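PDB 1L8W: VlsE1 from Borreliella burgdorferi, which is a variable surface lipoprotein antigen of the Lyme disease spirochaete and probably lets it evade the host immune response by switching antigenic form. Local coordinates for residues A[54-59]-A[300-305]; A[139-144]-A[296-301]; A[192-197]-A[277-282]. All blocks are in the same frame, centred on the assembly; numbering follows the deposited sequence.

Contact 1: residues A[54-59]-A[300-305]; sequences KSDPKK and AIKGAA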
loop_
_atom_site.group_PDB
_atom_site.type_symbol
_atom_site.label_atom_id
_atom_site.label_comp_id
_atom_site.label_asym_id
_atom_site.label_seq_id
_atom_site.Cartn_x
_atom_site.Cartn_y
_atom_site.Cartn_z
ATOM N N LYS A 54 16.259 -0.752 1.793
ATOM C CA LYS A 54 16.889 -1.259 2.998
ATOM C C LYS A 54 16.422 -2.692 3.222
ATOM O O LYS A 54 15.423 -3.134 2.658
ATOM C CB LYS A 54 16.484 -0.400 4.207
ATOM C CG LYS A 54 14.979 -0.422 4.509
ATOM C CD LYS A 54 14.600 0.327 5.793
ATOM C CE LYS A 54 15.195 -0.347 7.036
ATOM N NZ LYS A 54 14.623 0.183 8.303
ATOM N N SER A 55 17.154 -3.417 4.051
ATOM C CA SER A 55 16.789 -4.779 4.363
ATOM C C SER A 55 15.782 -4.703 5.492
ATOM O O SER A 55 15.762 -3.730 6.240
ATOM C CB SER A 55 18.010 -5.542 4.853
ATOM O OG SER A 55 18.531 -4.915 6.016
ATOM N N ASP A 56 14.944 -5.724 5.604
ATOM C CA ASP A 56 13.963 -5.813 6.676
ATOM C C ASP A 56 13.227 -4.524 7.045
ATOM O O ASP A 56 13.172 -4.141 8.212
ATOM C CB ASP A 56 14.641 -6.389 7.922
ATOM C CG ASP A 56 15.548 -7.568 7.594
ATOM O OD1 ASP A 56 15.154 -8.397 6.744
ATOM O OD2 ASP A 56 16.651 -7.671 8.185
ATOM N N PRO A 57 12.638 -3.846 6.058
ATOM C CA PRO A 57 11.916 -2.611 6.376
ATOM C C PRO A 57 10.756 -2.864 7.335
ATOM O O PRO A 57 10.111 -3.918 7.309
ATOM C CB PRO A 57 11.460 -2.111 5.002
ATOM C CG PRO A 57 11.393 -3.362 4.180
ATOM C CD PRO A 57 12.603 -4.124 4.612
ATOM N N LYS A 58 10.489 -1.887 8.182
ATOM C CA LYS A 58 9.429 -2.018 9.162
ATOM C C LYS A 58 8.204 -1.194 8.805
ATOM O O LYS A 58 8.270 -0.255 8.008
ATOM C CB LYS A 58 9.935 -1.558 10.531
ATOM C CG LYS A 58 11.256 -2.166 10.962
ATOM C CD LYS A 58 11.139 -3.667 11.144
ATOM C CE LYS A 58 12.340 -4.204 11.911
ATOM N NZ LYS A 58 12.454 -5.678 11.803
ATOM N N LYS A 59 7.081 -1.555 9.416
ATOM C CA LYS A 59 5.848 -0.829 9.219
ATOM C C LYS A 59 6.069 0.604 9.726
ATOM O O LYS A 59 5.386 1.527 9.306
ATOM C CB LYS A 59 4.722 -1.495 10.001
ATOM C CG LYS A 59 4.370 -2.909 9.534
ATOM C CD LYS A 59 3.293 -3.503 10.437
ATOM C CE LYS A 59 2.909 -4.936 10.055
ATOM N NZ LYS A 59 2.210 -5.019 8.732
ATOM N N ALA A 300 9.775 -15.888 0.971
ATOM C CA ALA A 300 8.906 -15.563 -0.150
ATOM C C ALA A 300 7.819 -14.550 0.194
ATOM O O ALA A 300 7.598 -13.596 -0.546
ATOM C CB ALA A 300 8.274 -16.834 -0.695
ATOM N N ILE A 301 7.122 -14.751 1.305
ATOM C CA ILE A 301 6.071 -13.805 1.643
ATOM C C ILE A 301 6.662 -12.455 2.059
ATOM O O ILE A 301 6.103 -11.400 1.774
ATOM C CB ILE A 301 5.161 -14.337 2.769
ATOM C CG1 ILE A 301 4.077 -13.299 3.073
ATOM C CG2 ILE A 301 5.974 -14.606 4.011
ATOM C CD1 ILE A 301 3.311 -12.834 1.827
ATOM N N LYS A 302 7.800 -12.508 2.734
ATOM C CA LYS A 302 8.502 -11.311 3.179
ATOM C C LYS A 302 8.921 -10.494 1.950
ATOM O O LYS A 302 8.766 -9.275 1.912
ATOM C CB LYS A 302 9.729 -11.735 3.996
ATOM C CG LYS A 302 10.512 -10.624 4.639
ATOM C CD LYS A 302 11.700 -11.184 5.424
ATOM C CE LYS A 302 12.595 -10.066 5.979
ATOM N NZ LYS A 302 13.226 -9.255 4.887
ATOM N N GLY A 303 9.431 -11.179 0.934
ATOM C CA GLY A 303 9.860 -10.495 -0.268
ATOM C C GLY A 303 8.703 -9.826 -0.979
ATOM O O GLY A 303 8.854 -8.739 -1.540
ATOM N N ALA A 304 7.542 -10.471 -0.941
ATOM C CA ALA A 304 6.346 -9.960 -1.599
ATOM C C ALA A 304 5.787 -8.722 -0.919
ATOM O O ALA A 304 5.501 -7.715 -1.569
ATOM C CB ALA A 304 5.275 -11.056 -1.648
ATOM N N ALA A 305 5.610 -8.810 0.392
ATOM C CA ALA A 305 5.075 -7.706 1.172
ATOM C C ALA A 305 5.979 -6.498 0.992
ATOM O O ALA A 305 5.514 -5.378 0.768
ATOM C CB ALA A 305 5.003 -8.101 2.657
#
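Asp56 and Lys302 make the closest backbone approach between loop 54-59 and the helical segment 300-305, with their CA atoms 8.5 Å apart. The contact is a surface salt bridge in the mainly helical Borrelia lipoprotein fold. It ties the loop between helices 45-50 and 59-80 to the long C-terminal helix 294-333. The gap between the backbones is spanned by side chains alone, and little surface is buried.

Lys302 does most of the reaching. Its chain runs out straight from the helix, with CG anti to the backbone N (chi1 -175°), and bends at the last torsion (chi4 -63°). That bend turns NZ toward the carboxylate of Asp56. The two side chains cross obliquely, and NZ meets OD1 nearly in line with its C-O bond. Next to Asp56, Pro57 packs on Ile138 and shares a backbone hydrogen bond with it.

The ammonium group has two anionic partners. Glu306, one turn further along the same helix, is the stronger and also forms a salt bridge with NZ. The lysine is thus shared between a loop carboxylate and a helix carboxylate, which would probably stabilise its positive charge. The salt bridge across the two segments is also a hydrogen bond, from Lys302 NZ to Asp56 OD1, 2.8 Å long.

Contact 2: residues A[139-144]-A[296-301]; sequences GEVVAD and KAEGAI
Val141 and Glu298 lie where the backbones come closest, their CA atoms 6.2 Å apart. Val141 belongs to the short strand 141-142, which pairs in parallel with strand 287-288. Glu298 and Ile301 lie on the C-terminal helix 294-333. The contact therefore packs a two-stranded parallel sheet against the start of that helix.

The CB of Val141 points at the helix and comes 4.1 Å from Glu298 CG. Its two methyl groups then part. CG1 stands anti to the backbone N (chi1 177°). CG2 lies beside that N and comes nearest the helix. CG2 is the methyl that does the touching: it is 4.0 Å from Glu298 CG and also meets the CG2 methyl of Ile301. The modelled gap between those two methyls is too short for carbons, so its exact value is doubtful. The valine and isoleucine side chains run past one another in opposite senses.

Glu298 offers its aliphatic part here. Beyond CG its chain stays extended and carries the carboxylate farther from the valine. Ile301 is shared more widely: it also touches Leu193, Ala211 of helix 205-216 and Phe287 of the neighbouring strand. Val141 reaches Lys294 as well.

The helix is kinked here, where the N atoms of Gly299 and Ala300 lack bonds to the preceding turn. The regular pattern returns with Ile301 N to Ala297 O, 3.2 Å long. Along the strand, Glu140 and Val142 pair through their backbones with Phe287, and Val142 also pairs with Val289. The polar backbone of the strand is used in the sheet, while strand and helix meet through nonpolar groups. The contact thus rests on a valine methyl, an isoleucine methyl and a glutamate methylene, with no polar bond between the segments.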
loop_
_atom_site.group_PDB
_atom_site.type_symbol
_atom_site.label_atom_id
_atom_site.label_comp_id
_atom_site.label_asym_id
_atom_site.label_seq_id
_atom_site.Cartn_x
_atom_site.Cartn_y
_atom_site.Cartn_z
ATOM N N GLY A 139 6.931 -7.402 6.507
ATOM C CA GLY A 139 6.753 -8.793 6.142
ATOM C C GLY A 139 6.793 -9.726 7.339
ATOM O O GLY A 139 7.540 -10.706 7.343
ATOM N N GLU A 140 6.000 -9.409 8.360
ATOM C CA GLU A 140 5.919 -10.225 9.560
ATOM C C GLU A 140 5.263 -11.547 9.206
ATOM O O GLU A 140 4.193 -11.565 8.612
ATOM C CB GLU A 140 5.081 -9.520 10.627
ATOM C CG GLU A 140 5.904 -8.891 11.722
ATOM C CD GLU A 140 6.744 -9.910 12.462
ATOM O OE1 GLU A 140 6.157 -10.765 13.158
ATOM O OE2 GLU A 140 7.987 -9.863 12.342
ATOM N N VAL A 141 5.908 -12.647 9.580
ATOM C CA VAL A 141 5.401 -13.987 9.305
ATOM C C VAL A 141 5.217 -14.777 10.597
ATOM O O VAL A 141 6.165 -14.929 11.364
ATOM C CB VAL A 141 6.385 -14.777 8.415
ATOM C CG1 VAL A 141 5.874 -16.207 8.209
ATOM C CG2 VAL A 141 6.579 -14.049 7.087
ATOM N N VAL A 142 4.008 -15.286 10.830
ATOM C CA VAL A 142 3.729 -16.074 12.034
ATOM C C VAL A 142 3.306 -17.508 11.717
ATOM O O VAL A 142 2.544 -17.752 10.778
ATOM C CB VAL A 142 2.625 -15.416 12.907
ATOM C CG1 VAL A 142 3.082 -14.043 13.363
ATOM C CG2 VAL A 142 1.333 -15.305 12.133
ATOM N N ALA A 143 3.812 -18.450 12.508
ATOM C CA ALA A 143 3.506 -19.866 12.340
ATOM C C ALA A 143 2.725 -20.394 13.545
ATOM O O ALA A 143 2.061 -21.428 13.457
ATOM C CB ALA A 143 4.790 -20.653 12.170
ATOM N N ASP A 144 2.821 -19.680 14.669
ATOM C CA ASP A 144 2.114 -20.045 15.895
ATOM C C ASP A 144 0.661 -19.588 15.817
ATOM O O ASP A 144 0.381 -18.409 15.608
ATOM C CB ASP A 144 2.767 -19.401 17.122
ATOM C CG ASP A 144 4.095 -20.029 17.479
ATOM O OD1 ASP A 144 4.170 -21.280 17.512
ATOM O OD2 ASP A 144 5.061 -19.274 17.740
ATOM N N LYS A 296 10.273 -22.346 5.499
ATOM C CA LYS A 296 10.116 -22.747 4.106
ATOM C C LYS A 296 9.410 -21.716 3.229
ATOM O O LYS A 296 9.597 -21.702 2.009
ATOM C CB LYS A 296 9.366 -24.086 4.047
ATOM C CG LYS A 296 9.286 -24.711 2.661
ATOM C CD LYS A 296 8.565 -26.064 2.666
ATOM C CE LYS A 296 9.284 -27.092 3.538
ATOM N NZ LYS A 296 8.904 -28.501 3.195
ATOM N N ALA A 297 8.615 -20.845 3.850
ATOM C CA ALA A 297 7.862 -19.844 3.101
ATOM C C ALA A 297 8.090 -18.397 3.539
ATOM O O ALA A 297 7.667 -17.469 2.853
ATOM C CB ALA A 297 6.372 -20.180 3.168
ATOM N N GLU A 298 8.753 -18.205 4.671
ATOM C CA GLU A 298 9.033 -16.865 5.208
ATOM C C GLU A 298 9.613 -15.901 4.161
ATOM O O GLU A 298 9.030 -14.848 3.857
ATOM C CB GLU A 298 10.025 -16.986 6.361
ATOM C CG GLU A 298 10.155 -15.755 7.234
ATOM C CD GLU A 298 11.126 -15.991 8.382
ATOM O OE1 GLU A 298 11.069 -17.087 8.991
ATOM O OE2 GLU A 298 11.936 -15.085 8.676
ATOM N N GLY A 299 10.774 -16.280 3.630
ATOM C CA GLY A 299 11.471 -15.482 2.637
ATOM C C GLY A 299 10.616 -15.002 1.488
ATOM O O GLY A 299 10.701 -13.846 1.088
ATOM N N ALA A 300 9.775 -15.888 0.971
ATOM C CA ALA A 300 8.906 -15.563 -0.150
ATOM C C ALA A 300 7.819 -14.550 0.194
ATOM O O ALA A 300 7.598 -13.596 -0.546
ATOM C CB ALA A 300 8.274 -16.834 -0.695
ATOM N N ILE A 301 7.122 -14.751 1.305
ATOM C CA ILE A 301 6.071 -13.805 1.643
ATOM C C ILE A 301 6.662 -12.455 2.059
ATOM O O ILE A 301 6.103 -11.400 1.774
ATOM C CB ILE A 301 5.161 -14.337 2.769
ATOM C CG1 ILE A 301 4.077 -13.299 3.073
ATOM C CG2 ILE A 301 5.974 -14.606 4.011
ATOM C CD1 ILE A 301 3.311 -12.834 1.827
#

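Contact 3: residues A[192-197]-A[277-282]; sequences KLFGKA and ALRGMA
Arg279 NH2 is gripped by water 1, which accepts a hydrogen bond of 3.1 Å from it, and more weakly by the carbonyl of Lys286. The same water donates a hydrogen bond to Phe194 O, also 3.1 Å long. It thus bridges the last turn of helix 269-281 to the loop between helices 153-170 and 205-216. Both belong to the buried part of this mainly helical Borrelia lipoprotein fold.

The arginine is long enough to span the space between these elements. The nearest CA atoms, those of Phe194 and Arg279, are 8.9 Å apart. Its CG leaves anti to the backbone N, and a bend at chi2 (108°) directs the rest of the chain alongside the phenylalanine. The two side chains pass in opposite directions.

Phe194 meets both parts of the arginine. Its CE2 lies 4.0 Å from the CD methylene and 4.1 Å from CB. Its CD2 sits over one face of the guanidinium, displaced toward the rim. The ring and guanidinium planes are 41° apart, so they are tilted and not stacked flat. The ring also meets that of Phe261, and the side chain touches Pro241.

Polar partners beyond the two segments complete the setting. NH1 donates to the carbonyl of Ala251. Water 1 lies at the guanidinium edge, in its plane. The flat group is therefore packed on one face by an aromatic carbon. It is held by the water in its plane and by hydrogen bonds to the two carbonyls, which would probably fix its rotation. These carbonyls and the water give the buried charge polar surroundings. On the backbone side of the phenylalanine, Arg279 NH2 also comes to 3.6 Å from Phe194 CA.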
loop_
_atom_site.group_PDB
_atom_site.type_symbol
_atom_site.label_atom_id
_atom_site.label_comp_id
_atom_site.label_asym_id
_atom_site.label_seq_id
_atom_site.Cartn_x
_atom_site.Cartn_y
_atom_site.Cartn_z
ATOM N N LYS A 192 -4.221 -17.835 1.370
ATOM C CA LYS A 192 -3.937 -18.714 2.503
ATOM C C LYS A 192 -3.091 -18.035 3.571
ATOM O O LYS A 192 -3.084 -18.455 4.730
ATOM C CB LYS A 192 -3.224 -19.983 2.024
ATOM C CG LYS A 192 -3.989 -20.748 0.958
ATOM C CD LYS A 192 -3.243 -21.992 0.504
ATOM C CE LYS A 192 -4.129 -22.822 -0.420
ATOM N NZ LYS A 192 -3.462 -24.089 -0.807
ATOM N N LEU A 193 -2.374 -16.995 3.170
ATOM C CA LEU A 193 -1.507 -16.253 4.076
ATOM C C LEU A 193 -2.312 -15.310 4.951
ATOM O O LEU A 193 -1.821 -14.830 5.971
ATOM C CB LEU A 193 -0.475 -15.455 3.270
ATOM C CG LEU A 193 0.357 -16.302 2.302
ATOM C CD1 LEU A 193 1.379 -15.433 1.626
ATOM C CD2 LEU A 193 1.039 -17.438 3.043
ATOM N N PHE A 194 -3.555 -15.059 4.544
ATOM C CA PHE A 194 -4.449 -14.165 5.264
ATOM C C PHE A 194 -5.315 -14.869 6.306
ATOM O O PHE A 194 -6.169 -14.246 6.940
ATOM C CB PHE A 194 -5.329 -13.405 4.262
ATOM C CG PHE A 194 -4.552 -12.451 3.384
ATOM C CD1 PHE A 194 -3.720 -12.929 2.380
ATOM C CD2 PHE A 194 -4.592 -11.082 3.617
ATOM C CE1 PHE A 194 -2.936 -12.059 1.628
ATOM C CE2 PHE A 194 -3.811 -10.200 2.869
ATOM C CZ PHE A 194 -2.981 -10.687 1.875
ATOM N N GLY A 195 -5.081 -16.164 6.498
ATOM C CA GLY A 195 -5.871 -16.908 7.461
ATOM C C GLY A 195 -5.145 -17.159 8.766
ATOM O O GLY A 195 -4.202 -16.451 9.106
ATOM N N LYS A 196 -5.584 -18.175 9.500
ATOM C CA LYS A 196 -4.961 -18.508 10.773
ATOM C C LYS A 196 -3.647 -19.234 10.547
ATOM O O LYS A 196 -3.309 -19.598 9.420
ATOM C CB LYS A 196 -5.905 -19.367 11.618
ATOM C CG LYS A 196 -6.347 -20.641 10.950
ATOM C CD LYS A 196 -7.510 -21.283 11.690
ATOM C CE LYS A 196 -8.741 -20.388 11.664
ATOM N NZ LYS A 196 -9.920 -21.039 12.304
ATOM N N ALA A 197 -2.898 -19.425 11.625
ATOM C CA ALA A 197 -1.605 -20.094 11.553
ATOM C C ALA A 197 -1.628 -21.375 12.365
ATOM O O ALA A 197 -2.629 -21.699 13.004
ATOM C CB ALA A 197 -0.510 -19.169 12.076
ATOM N N ALA A 277 0.057 -5.370 0.022
ATOM C CA ALA A 277 0.734 -4.128 0.404
ATOM C C ALA A 277 0.054 -3.438 1.584
ATOM O O ALA A 277 0.732 -2.911 2.468
ATOM C CB ALA A 277 0.816 -3.174 -0.785
ATOM N N LEU A 278 -1.276 -3.445 1.598
ATOM C CA LEU A 278 -2.021 -2.825 2.690
ATOM C C LEU A 278 -1.780 -3.562 4.003
ATOM O O LEU A 278 -1.596 -2.936 5.048
ATOM C CB LEU A 278 -3.519 -2.822 2.391
ATOM C CG LEU A 278 -4.056 -1.670 1.540
ATOM C CD1 LEU A 278 -5.452 -2.004 1.057
ATOM C CD2 LEU A 278 -4.053 -0.379 2.356
ATOM N N ARG A 279 -1.774 -4.891 3.943
ATOM C CA ARG A 279 -1.569 -5.708 5.128
ATOM C C ARG A 279 -0.168 -5.489 5.683
ATOM O O ARG A 279 0.011 -5.332 6.890
ATOM C CB ARG A 279 -1.774 -7.177 4.779
ATOM C CG ARG A 279 -1.532 -8.136 5.916
ATOM C CD ARG A 279 -2.840 -8.693 6.394
ATOM N NE ARG A 279 -2.691 -10.030 6.925
ATOM C CZ ARG A 279 -3.674 -10.718 7.493
ATOM N NH1 ARG A 279 -4.883 -10.181 7.614
ATOM N NH2 ARG A 279 -3.451 -11.951 7.914
ATOM N N GLY A 280 0.817 -5.476 4.785
ATOM C CA GLY A 280 2.193 -5.259 5.188
ATOM C C GLY A 280 2.459 -3.889 5.801
ATOM O O GLY A 280 3.323 -3.758 6.667
HETATM N N MSE A 281 1.727 -2.866 5.365
HETATM C CA MSE A 281 1.918 -1.519 5.896
HETATM C C MSE A 281 1.140 -1.267 7.187
HETATM O O MSE A 281 1.566 -0.469 8.026
HETATM C CB MSE A 281 1.469 -0.453 4.885
HETATM C CG MSE A 281 2.203 -0.411 3.567
HETATM SE SE MSE A 281 1.508 1.039 2.434
HETATM C CE MSE A 281 2.859 2.338 2.728
ATOM N N ALA A 282 -0.003 -1.929 7.339
ATOM C CA ALA A 282 -0.839 -1.701 8.505
ATOM C C ALA A 282 -0.442 -2.389 9.809
ATOM O O ALA A 282 0.187 -3.443 9.819
ATOM C CB ALA A 282 -2.286 -2.035 8.169
HETATM O O HOH W 1 -6.054 -12.414 9.487
#

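Contact 1 is a surface contact, whereas contacts 2 and 3 are buried. Contacts 1 and 2 share helix 294-333 and overlap at Ala300 and Ile301, with centres about 10 Å apart. Contact 3 uses helix 269-281 and is nested in sequence inside the loops closed by both. The chemistry follows the place: charge pairing outside, aliphatic packing between sheet and helix, and a water-bridged, aromatic-packed arginine within. The contacts also touch one another directly. Lys59 of contact 1 hydrogen-bonds through NZ to the carbonyls of Gly280 and Ala282 in contact 3. Ala197 of contact 3 packs on the backbone carbonyls of residues 142-144 of contact 2.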